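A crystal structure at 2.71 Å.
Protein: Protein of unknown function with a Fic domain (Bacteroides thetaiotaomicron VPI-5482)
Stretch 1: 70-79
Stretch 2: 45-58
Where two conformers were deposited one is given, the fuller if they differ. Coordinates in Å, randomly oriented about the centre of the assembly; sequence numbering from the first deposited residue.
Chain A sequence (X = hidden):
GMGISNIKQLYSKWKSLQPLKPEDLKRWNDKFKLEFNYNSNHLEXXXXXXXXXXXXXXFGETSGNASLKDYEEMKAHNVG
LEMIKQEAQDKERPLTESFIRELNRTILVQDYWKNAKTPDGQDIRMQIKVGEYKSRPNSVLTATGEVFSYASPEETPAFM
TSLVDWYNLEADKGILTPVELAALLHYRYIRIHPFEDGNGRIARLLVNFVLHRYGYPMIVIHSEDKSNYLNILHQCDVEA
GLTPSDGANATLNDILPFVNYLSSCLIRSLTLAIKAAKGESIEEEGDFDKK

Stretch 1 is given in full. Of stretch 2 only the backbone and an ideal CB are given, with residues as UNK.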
ATOM      1  N   ASP A  70       6.446  17.530  -7.501  1.00 26.21           N
ATOM      2  CA  ASP A  70       5.939  16.287  -8.080  1.00 27.31           C
ATOM      3  C   ASP A  70       7.063  15.284  -8.310  1.00 28.23           C
ATOM      4  O   ASP A  70       6.888  14.093  -8.075  1.00 29.23           O
ATOM      5  CB  ASP A  70       5.230  16.531  -9.406  1.00 28.25           C
ATOM      6  CG  ASP A  70       3.943  17.304  -9.254  1.00 31.42           C
ATOM      7  OD1 ASP A  70       2.886  16.686  -8.985  1.00 36.12           O
ATOM      8  OD2 ASP A  70       3.996  18.533  -9.447  1.00 33.61           O
ATOM      9  N   TYR A  71       8.217  15.755  -8.779  1.00 29.71           N
ATOM     10  CA  TYR A  71       9.368  14.868  -8.988  1.00 29.42           C
ATOM     11  C   TYR A  71       9.914  14.388  -7.662  1.00 31.09           C
ATOM     12  O   TYR A  71      10.286  13.229  -7.538  1.00 31.63           O
ATOM     13  CB  TYR A  71      10.479  15.536  -9.809  1.00 28.44           C
ATOM     14  CG  TYR A  71      10.194  15.577 -11.296  1.00 26.44           C
ATOM     15  CD1 TYR A  71       9.975  14.408 -12.011  1.00 25.50           C
ATOM     16  CD2 TYR A  71      10.144  16.785 -11.987  1.00 25.89           C
ATOM     17  CE1 TYR A  71       9.700  14.442 -13.373  1.00 28.82           C
ATOM     18  CE2 TYR A  71       9.876  16.827 -13.347  1.00 24.36           C
ATOM     19  CZ  TYR A  71       9.658  15.653 -14.029  1.00 27.35           C
ATOM     20  OH  TYR A  71       9.388  15.686 -15.371  1.00 29.42           O
ATOM     21  N   GLU A  72       9.939  15.265  -6.664  1.00 33.48           N
ATOM     22  CA  GLU A  72      10.461  14.887  -5.358  1.00 35.49           C
ATOM     23  C   GLU A  72       9.578  13.840  -4.683  1.00 37.00           C
ATOM     24  O   GLU A  72      10.120  12.864  -4.191  1.00 36.45           O
ATOM     25  CB  GLU A  72      10.644  16.090  -4.427  1.00 35.93           C
ATOM     26  CG  GLU A  72      11.437  17.282  -4.983  1.00 40.49           C
ATOM     27  CD  GLU A  72      12.930  17.043  -5.103  1.00 49.05           C
ATOM     28  OE1 GLU A  72      13.362  15.867  -5.089  1.00 47.91           O
ATOM     29  OE2 GLU A  72      13.674  18.053  -5.219  1.00 57.41           O
ATOM     30  N   GLU A  73       8.245  14.019  -4.657  1.00 39.97           N
ATOM     31  CA  GLU A  73       7.367  13.059  -3.975  1.00 41.66           C
ATOM     32  C   GLU A  73       7.416  11.707  -4.678  1.00 41.50           C
ATOM     33  O   GLU A  73       7.439  10.663  -4.030  1.00 42.40           O
ATOM     34  CB  GLU A  73       5.914  13.556  -3.873  1.00 41.88           C
ATOM     35  CG  GLU A  73       5.687  14.604  -2.797  1.00 44.66           C
ATOM     36  CD  GLU A  73       4.217  14.837  -2.494  1.00 46.57           C
ATOM     37  OE1 GLU A  73       3.364  14.044  -2.949  1.00 50.79           O
ATOM     38  OE2 GLU A  73       3.916  15.822  -1.788  1.00 57.00           O
HETATM   39  N   MSE A  74       7.429  11.738  -6.006  1.00 41.31           N
HETATM   40  CA  MSE A  74       7.505  10.523  -6.802  1.00 40.06           C
HETATM   41  C   MSE A  74       8.790   9.806  -6.478  1.00 40.74           C
HETATM   42  O   MSE A  74       8.798   8.608  -6.259  1.00 42.53           O
HETATM   43  CB  MSE A  74       7.439  10.847  -8.296  1.00 39.70           C
HETATM   44  CG  MSE A  74       7.337   9.634  -9.209  1.00 37.34           C
HETATM   45 SE   MSE A  74       5.692   8.659  -8.967  0.75 25.32          SE
HETATM   46  CE  MSE A  74       4.540   9.751 -10.030  1.00 37.16           C
ATOM     47  N   LYS A  75       9.885  10.547  -6.420  1.00 41.78           N
ATOM     48  CA  LYS A  75      11.190   9.974  -6.066  1.00 41.92           C
ATOM     49  C   LYS A  75      11.226   9.450  -4.625  1.00 41.51           C
ATOM     50  O   LYS A  75      11.785   8.393  -4.359  1.00 42.10           O
ATOM     51  CB  LYS A  75      12.279  11.037  -6.236  1.00 42.94           C
ATOM     52  CG  LYS A  75      13.727  10.549  -6.078  1.00 44.15           C
ATOM     53  CD  LYS A  75      14.661  11.737  -5.835  1.00 47.04           C
ATOM     54  CE  LYS A  75      16.129  11.399  -6.099  1.00 50.56           C
ATOM     55  NZ  LYS A  75      17.003  12.594  -5.884  1.00 49.69           N
ATOM     56  N   ALA A  76      10.639  10.203  -3.699  1.00 41.62           N
ATOM     57  CA  ALA A  76      10.642   9.845  -2.282  1.00 41.68           C
ATOM     58  C   ALA A  76       9.802   8.587  -2.049  1.00 43.13           C
ATOM     59  O   ALA A  76      10.180   7.718  -1.261  1.00 44.09           O
ATOM     60  CB  ALA A  76      10.119  10.998  -1.443  1.00 41.16           C
ATOM     61  N   HIS A  77       8.670   8.492  -2.744  1.00 43.04           N
ATOM     62  CA  HIS A  77       7.823   7.308  -2.681  1.00 43.29           C
ATOM     63  C   HIS A  77       8.572   6.061  -3.139  1.00 43.68           C
ATOM     64  O   HIS A  77       8.369   4.976  -2.598  1.00 43.79           O
ATOM     65  CB  HIS A  77       6.570   7.498  -3.532  1.00 42.87           C
ATOM     66  CG  HIS A  77       5.597   6.373  -3.417  1.00 42.09           C
ATOM     67  ND1 HIS A  77       5.667   5.251  -4.210  1.00 40.67           N
ATOM     68  CD2 HIS A  77       4.536   6.191  -2.594  1.00 41.29           C
ATOM     69  CE1 HIS A  77       4.687   4.427  -3.888  1.00 45.21           C
ATOM     70  NE2 HIS A  77       3.984   4.973  -2.911  1.00 45.18           N
ATOM     71  N   ASN A  78       9.438   6.206  -4.134  1.00 43.82           N
ATOM     72  CA  ASN A  78      10.228   5.061  -4.585  1.00 44.21           C
ATOM     73  C   ASN A  78      11.267   4.651  -3.541  1.00 44.47           C
ATOM     74  O   ASN A  78      11.596   3.479  -3.423  1.00 44.43           O
ATOM     75  CB  ASN A  78      10.920   5.349  -5.910  1.00 44.02           C
ATOM     76  CG  ASN A  78      11.632   4.143  -6.453  1.00 44.78           C
ATOM     77  OD1 ASN A  78      11.039   3.083  -6.592  1.00 49.23           O
ATOM     78  ND2 ASN A  78      12.915   4.292  -6.751  1.00 42.67           N
ATOM     79  N   VAL A  79      11.791   5.628  -2.798  1.00 44.94           N
ATOM     80  CA  VAL A  79      12.677   5.334  -1.671  1.00 44.56           C
ATOM     81  C   VAL A  79      11.859   4.587  -0.619  1.00 45.81           C
ATOM     82  O   VAL A  79      12.340   3.637  -0.007  1.00 46.53           O
ATOM     83  CB  VAL A  79      13.322   6.623  -1.072  1.00 44.91           C
ATOM     84  CG1 VAL A  79      14.070   6.309   0.215  1.00 40.11           C
ATOM     85  CG2 VAL A  79      14.254   7.282  -2.090  1.00 36.62           C
ATOM     86  N   UNK A  45      -3.547  12.518  -6.468  1.00 48.40           N
ATOM     87  CA  UNK A  45      -3.508  13.769  -7.233  1.00 47.54           C
ATOM     88  C   UNK A  45      -2.169  14.219  -7.813  1.00 47.66           C
ATOM     89  O   UNK A  45      -2.068  15.327  -8.340  1.00 48.20           O
ATOM     90  CB  UNK A  45      -4.021  14.893  -6.330  1.00 47.54           C
ATOM     91  N   UNK A  46      -1.134  13.384  -7.726  1.00 47.60           N
ATOM     92  CA  UNK A  46       0.138  13.680  -8.400  1.00 46.30           C
ATOM     93  C   UNK A  46      -0.077  13.691  -9.909  1.00 46.43           C
ATOM     94  O   UNK A  46      -0.586  12.716 -10.474  1.00 47.36           O
ATOM     95  CB  UNK A  46       1.212  12.659  -8.020  1.00 46.30           C
ATOM     96  N   UNK A  47       0.310  14.781 -10.560  1.00 45.83           N
ATOM     97  CA  UNK A  47      -0.049  14.980 -11.965  1.00 46.03           C
ATOM     98  C   UNK A  47       1.125  14.738 -12.905  1.00 44.79           C
ATOM     99  O   UNK A  47       1.122  15.202 -14.041  1.00 45.74           O
ATOM    100  CB  UNK A  47      -0.587  16.397 -12.172  1.00 46.03           C
ATOM    101  N   UNK A  48       2.125  14.000 -12.446  1.00 43.92           N
ATOM    102  CA  UNK A  48       3.174  13.558 -13.350  1.00 44.13           C
ATOM    103  C   UNK A  48       2.610  12.528 -14.317  1.00 43.96           C
ATOM    104  O   UNK A  48       1.962  11.565 -13.900  1.00 42.84           O
ATOM    105  CB  UNK A  48       4.358  12.980 -12.572  1.00 44.13           C
ATOM    106  N   UNK A  49       2.870  12.731 -15.607  1.00 44.84           N
ATOM    107  CA  UNK A  49       2.447  11.782 -16.630  1.00 44.98           C
ATOM    108  C   UNK A  49       3.279  10.536 -16.470  1.00 46.71           C
ATOM    109  O   UNK A  49       4.176  10.484 -15.640  1.00 48.10           O
ATOM    110  CB  UNK A  49       2.586  12.362 -18.039  1.00 44.98           C
ATOM    111  N   UNK A  50       2.969   9.530 -17.268  1.00 48.84           N
ATOM    112  CA  UNK A  50       3.654   8.249 -17.208  1.00 49.18           C
ATOM    113  C   UNK A  50       5.067   8.363 -17.753  1.00 47.78           C
ATOM    114  O   UNK A  50       5.987   7.735 -17.242  1.00 47.43           O
ATOM    115  CB  UNK A  50       2.872   7.187 -17.984  1.00 49.18           C
ATOM    116  N   UNK A  51       5.227   9.185 -18.789  1.00 47.28           N
ATOM    117  CA  UNK A  51       6.524   9.455 -19.383  1.00 46.97           C
ATOM    118  C   UNK A  51       7.400  10.171 -18.388  1.00 47.39           C
ATOM    119  O   UNK A  51       8.517   9.732 -18.123  1.00 47.82           O
ATOM    120  CB  UNK A  51       6.382  10.278 -20.665  1.00 46.97           C
ATOM    121  N   UNK A  52       6.877  11.263 -17.825  1.00 47.07           N
ATOM    122  CA  UNK A  52       7.585  12.032 -16.807  1.00 46.22           C
ATOM    123  C   UNK A  52       8.060  11.081 -15.700  1.00 46.31           C
ATOM    124  O   UNK A  52       9.199  11.164 -15.238  1.00 47.12           O
ATOM    125  CB  UNK A  52       6.690  13.133 -16.235  1.00 46.22           C
ATOM    126  N   UNK A  53       7.194  10.156 -15.311  1.00 45.72           N
ATOM    127  CA  UNK A  53       7.507   9.224 -14.237  1.00 46.37           C
ATOM    128  C   UNK A  53       8.586   8.222 -14.634  1.00 46.94           C
ATOM    129  O   UNK A  53       9.541   7.997 -13.886  1.00 47.74           O
ATOM    130  CB  UNK A  53       6.241   8.478 -13.810  1.00 46.37           C
ATOM    131  N   UNK A  54       8.399   7.580 -15.788  1.00 47.67           N
ATOM    132  CA  UNK A  54       9.321   6.543 -16.274  1.00 47.10           C
ATOM    133  C   UNK A  54      10.737   7.073 -16.456  1.00 45.59           C
ATOM    134  O   UNK A  54      11.688   6.487 -15.952  1.00 45.99           O
ATOM    135  CB  UNK A  54       8.816   5.968 -17.599  1.00 47.10           C
ATOM    136  N   UNK A  55      10.866   8.182 -17.181  1.00 43.67           N
ATOM    137  CA  UNK A  55      12.161   8.831 -17.372  1.00 42.03           C
ATOM    138  C   UNK A  55      12.816   9.298 -16.058  1.00 41.59           C
ATOM    139  O   UNK A  55      14.040   9.448 -15.997  1.00 42.48           O
ATOM    140  CB  UNK A  55      11.991  10.029 -18.309  1.00 42.03           C
ATOM    141  N   UNK A  56      12.017   9.536 -15.016  1.00 39.45           N
ATOM    142  CA  UNK A  56      12.568   9.818 -13.690  1.00 37.85           C
ATOM    143  C   UNK A  56      13.165   8.561 -13.054  1.00 37.95           C
ATOM    144  O   UNK A  56      14.325   8.552 -12.659  1.00 37.58           O
ATOM    145  CB  UNK A  56      11.484  10.400 -12.780  1.00 37.85           C
ATOM    146  N   UNK A  57      12.366   7.511 -12.938  1.00 38.24           N
ATOM    147  CA  UNK A  57      12.787   6.314 -12.210  1.00 39.20           C
ATOM    148  C   UNK A  57      13.833   5.455 -12.928  1.00 39.85           C
ATOM    149  O   UNK A  57      14.609   4.780 -12.264  1.00 39.70           O
ATOM    150  CB  UNK A  57      11.557   5.452 -11.918  1.00 39.20           C
ATOM    151  N   UNK A  58      13.841   5.480 -14.263  1.00 40.77           N
ATOM    152  CA  UNK A  58      14.782   4.668 -15.023  0.70 40.54           C
ATOM    153  C   UNK A  58      16.049   5.427 -15.380  1.00 40.45           C
ATOM    154  O   UNK A  58      17.099   4.825 -15.492  1.00 42.09           O
ATOM    155  CB  UNK A  58      14.115   4.153 -16.300  0.70 40.54           C
TER

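Position 45 has phi/psi of 93/7°, and the positive phi favours glycine; nothing of the helix 70-79 lies near its ideal CB. It is Gly 45.

At position 46 CA-to-CB points toward stretch 1, with the ideal CB 4.5 Å from Asp 70 OD1 and 4.9 Å from Met 74 CE. A carboxylate and a selenomethionine methyl suit a medium-sized polar or mixed side chain. The residue is Asn 46, chi1 t. Asn 46 OD1 lies 3.3 Å from Asp 70 OD1, two acceptors with no hydrogen bond between them; Asn 46 OD1 instead accepts from the N of position 48 (2.9 Å) and so braces the turn.

Position 47 points sideways at the margin, where small polar residues would do. Thr 47 OG1 lies 4.0 Å from Asp 70 OD1, too far for a hydrogen bond.

The ideal CB of position 48 is aimed at the helix, 4.1 Å from Met 74 CE, with the Tyr 71 ring beyond. A branched or long apolar chain would suit: leucine, isoleucine or methionine. Leu 48 sets CD2 over one face of the Tyr 71 ring, 4.1 Å from its centroid, and Leu 48 CD1 lies 3.9 Å from Met 74 CB.

Position 49 points away and immediately precedes a helix, so Ser, Thr, Asp or Asn would suit. Thr 49 caps it, Thr 49 OG1 accepting from the N of position 52 (3.2 Å).

Position 50 also points away and tolerates many residues; it is Tyr 50. Position 51 has ordinary helical angles and room for a CB, so Gly 51 is not demanded by this contact.

At position 52 the ideal CB is 3.8 Å from Tyr 71 OH, which suits a flexible or polar chain. Gln 52 CG packs 3.7 Å from Tyr 71 OH, while Gln 52 OE1 accepts from Thr 49 N (2.8 Å), turning back to the helix start.

Position 53 points sideways, its ideal CB 4.3 Å from Met 74 CE, suiting Ala, Ser, Thr or Val. Thr 53 OG1 lies 3.4 Å from Met 74 CE and donates to Thr 49 O (2.8 Å).

Positions 54, 55 and 58 have nothing of stretch 1 within 5.5 Å of their ideal CBs, so the contact leaves the choice free; they are Lys 54, Leu 55 and Met 58, a selenomethionine.

Position 56 points toward stretch 1, its ideal CB 4.4 Å from Tyr 71 CD1, and favours Leu, Ile or Met. Leu 56 CD2 reaches Met 74 CG at 3.8 Å, and Leu 56 CD1 approaches Tyr 71 CD1 at 4.0 Å.

At position 57 CA-to-CB points sideways and the ideal CB is 5.5 Å from Asn 78 ND2; Leu, Met or a long polar chain could reach the helix. The end of Leu 57 comes nearer, Leu 57 CD2 lying 3.6 Å from Asn 78 CG.

Stretch 2 (45-58) GNTLTYGQTKLLLM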
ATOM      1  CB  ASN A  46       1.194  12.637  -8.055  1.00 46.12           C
ATOM      2  CG  ASN A  46       2.582  13.005  -8.573  1.00 46.78           C
ATOM      3  OD1 ASN A  46       2.737  13.463  -9.707  1.00 46.53           O
ATOM      4  ND2 ASN A  46       3.597  12.795  -7.742  1.00 48.18           N
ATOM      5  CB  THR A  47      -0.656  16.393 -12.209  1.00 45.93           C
ATOM      6  OG1 THR A  47       0.324  17.400 -11.922  1.00 48.13           O
ATOM      7  CG2 THR A  47      -1.902  16.601 -11.342  1.00 44.32           C
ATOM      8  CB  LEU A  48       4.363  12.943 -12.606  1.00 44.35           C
ATOM      9  CG  LEU A  48       5.373  13.864 -11.917  1.00 44.38           C
ATOM     10  CD1 LEU A  48       6.559  13.051 -11.419  1.00 43.24           C
ATOM     11  CD2 LEU A  48       5.854  14.983 -12.823  1.00 40.52           C
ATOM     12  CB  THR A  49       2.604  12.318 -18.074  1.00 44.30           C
ATOM     13  OG1 THR A  49       3.993  12.390 -18.416  1.00 46.09           O
ATOM     14  CG2 THR A  49       1.935  13.691 -18.225  1.00 40.11           C
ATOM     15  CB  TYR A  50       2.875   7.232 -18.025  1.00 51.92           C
ATOM     16  CG  TYR A  50       3.214   5.812 -17.685  1.00 55.27           C
ATOM     17  CD1 TYR A  50       2.794   5.254 -16.489  1.00 59.18           C
ATOM     18  CD2 TYR A  50       3.951   5.017 -18.562  1.00 58.90           C
ATOM     19  CE1 TYR A  50       3.104   3.947 -16.165  1.00 62.19           C
ATOM     20  CE2 TYR A  50       4.268   3.705 -18.248  1.00 60.03           C
ATOM     21  CZ  TYR A  50       3.841   3.176 -17.049  1.00 61.24           C
ATOM     22  OH  TYR A  50       4.152   1.877 -16.729  1.00 63.29           O
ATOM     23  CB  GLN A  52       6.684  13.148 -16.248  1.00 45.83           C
ATOM     24  CG  GLN A  52       6.460  14.295 -17.214  1.00 41.63           C
ATOM     25  CD  GLN A  52       5.488  15.298 -16.688  1.00 43.44           C
ATOM     26  OE1 GLN A  52       4.431  14.941 -16.185  1.00 46.59           O
ATOM     27  NE2 GLN A  52       5.838  16.578 -16.799  1.00 45.08           N
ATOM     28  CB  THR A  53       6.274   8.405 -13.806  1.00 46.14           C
ATOM     29  OG1 THR A  53       5.230   9.281 -13.358  1.00 48.32           O
ATOM     30  CG2 THR A  53       6.637   7.435 -12.685  1.00 45.22           C
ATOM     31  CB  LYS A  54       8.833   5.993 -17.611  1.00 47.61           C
ATOM     32  CG  LYS A  54       9.703   4.885 -18.207  1.00 49.59           C
ATOM     33  CD  LYS A  54       9.134   4.395 -19.550  1.00 49.66           C
ATOM     34  CE  LYS A  54       9.259   2.873 -19.721  1.00 52.73           C
ATOM     35  NZ  LYS A  54       8.286   2.346 -20.729  1.00 51.81           N
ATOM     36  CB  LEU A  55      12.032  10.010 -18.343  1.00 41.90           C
ATOM     37  CG  LEU A  55      11.819   9.638 -19.814  1.00 41.30           C
ATOM     38  CD1 LEU A  55      11.429  10.851 -20.651  1.00 34.11           C
ATOM     39  CD2 LEU A  55      13.067   8.980 -20.386  1.00 42.88           C
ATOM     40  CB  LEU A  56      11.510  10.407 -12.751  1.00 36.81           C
ATOM     41  CG  LEU A  56      11.984  10.623 -11.300  1.00 35.12           C
ATOM     42  CD1 LEU A  56      12.888  11.841 -11.200  1.00 27.66           C
ATOM     43  CD2 LEU A  56      10.814  10.746 -10.338  1.00 34.25           C
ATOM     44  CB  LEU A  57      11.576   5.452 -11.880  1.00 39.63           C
ATOM     45  CG  LEU A  57      10.627   6.065 -10.857  1.00 39.50           C
ATOM     46  CD1 LEU A  57       9.338   5.262 -10.795  1.00 31.52           C
ATOM     47  CD2 LEU A  57      11.323   6.119  -9.500  1.00 34.66           C
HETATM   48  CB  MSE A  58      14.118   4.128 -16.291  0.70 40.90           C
HETATM   49  CG  MSE A  58      12.942   3.187 -16.012  0.70 42.89           C
HETATM   50 SE   MSE A  58      13.398   1.580 -14.972  0.53 41.54          SE
HETATM   51  CE  MSE A  58      14.839   0.814 -16.174  0.70 36.47           C
TER
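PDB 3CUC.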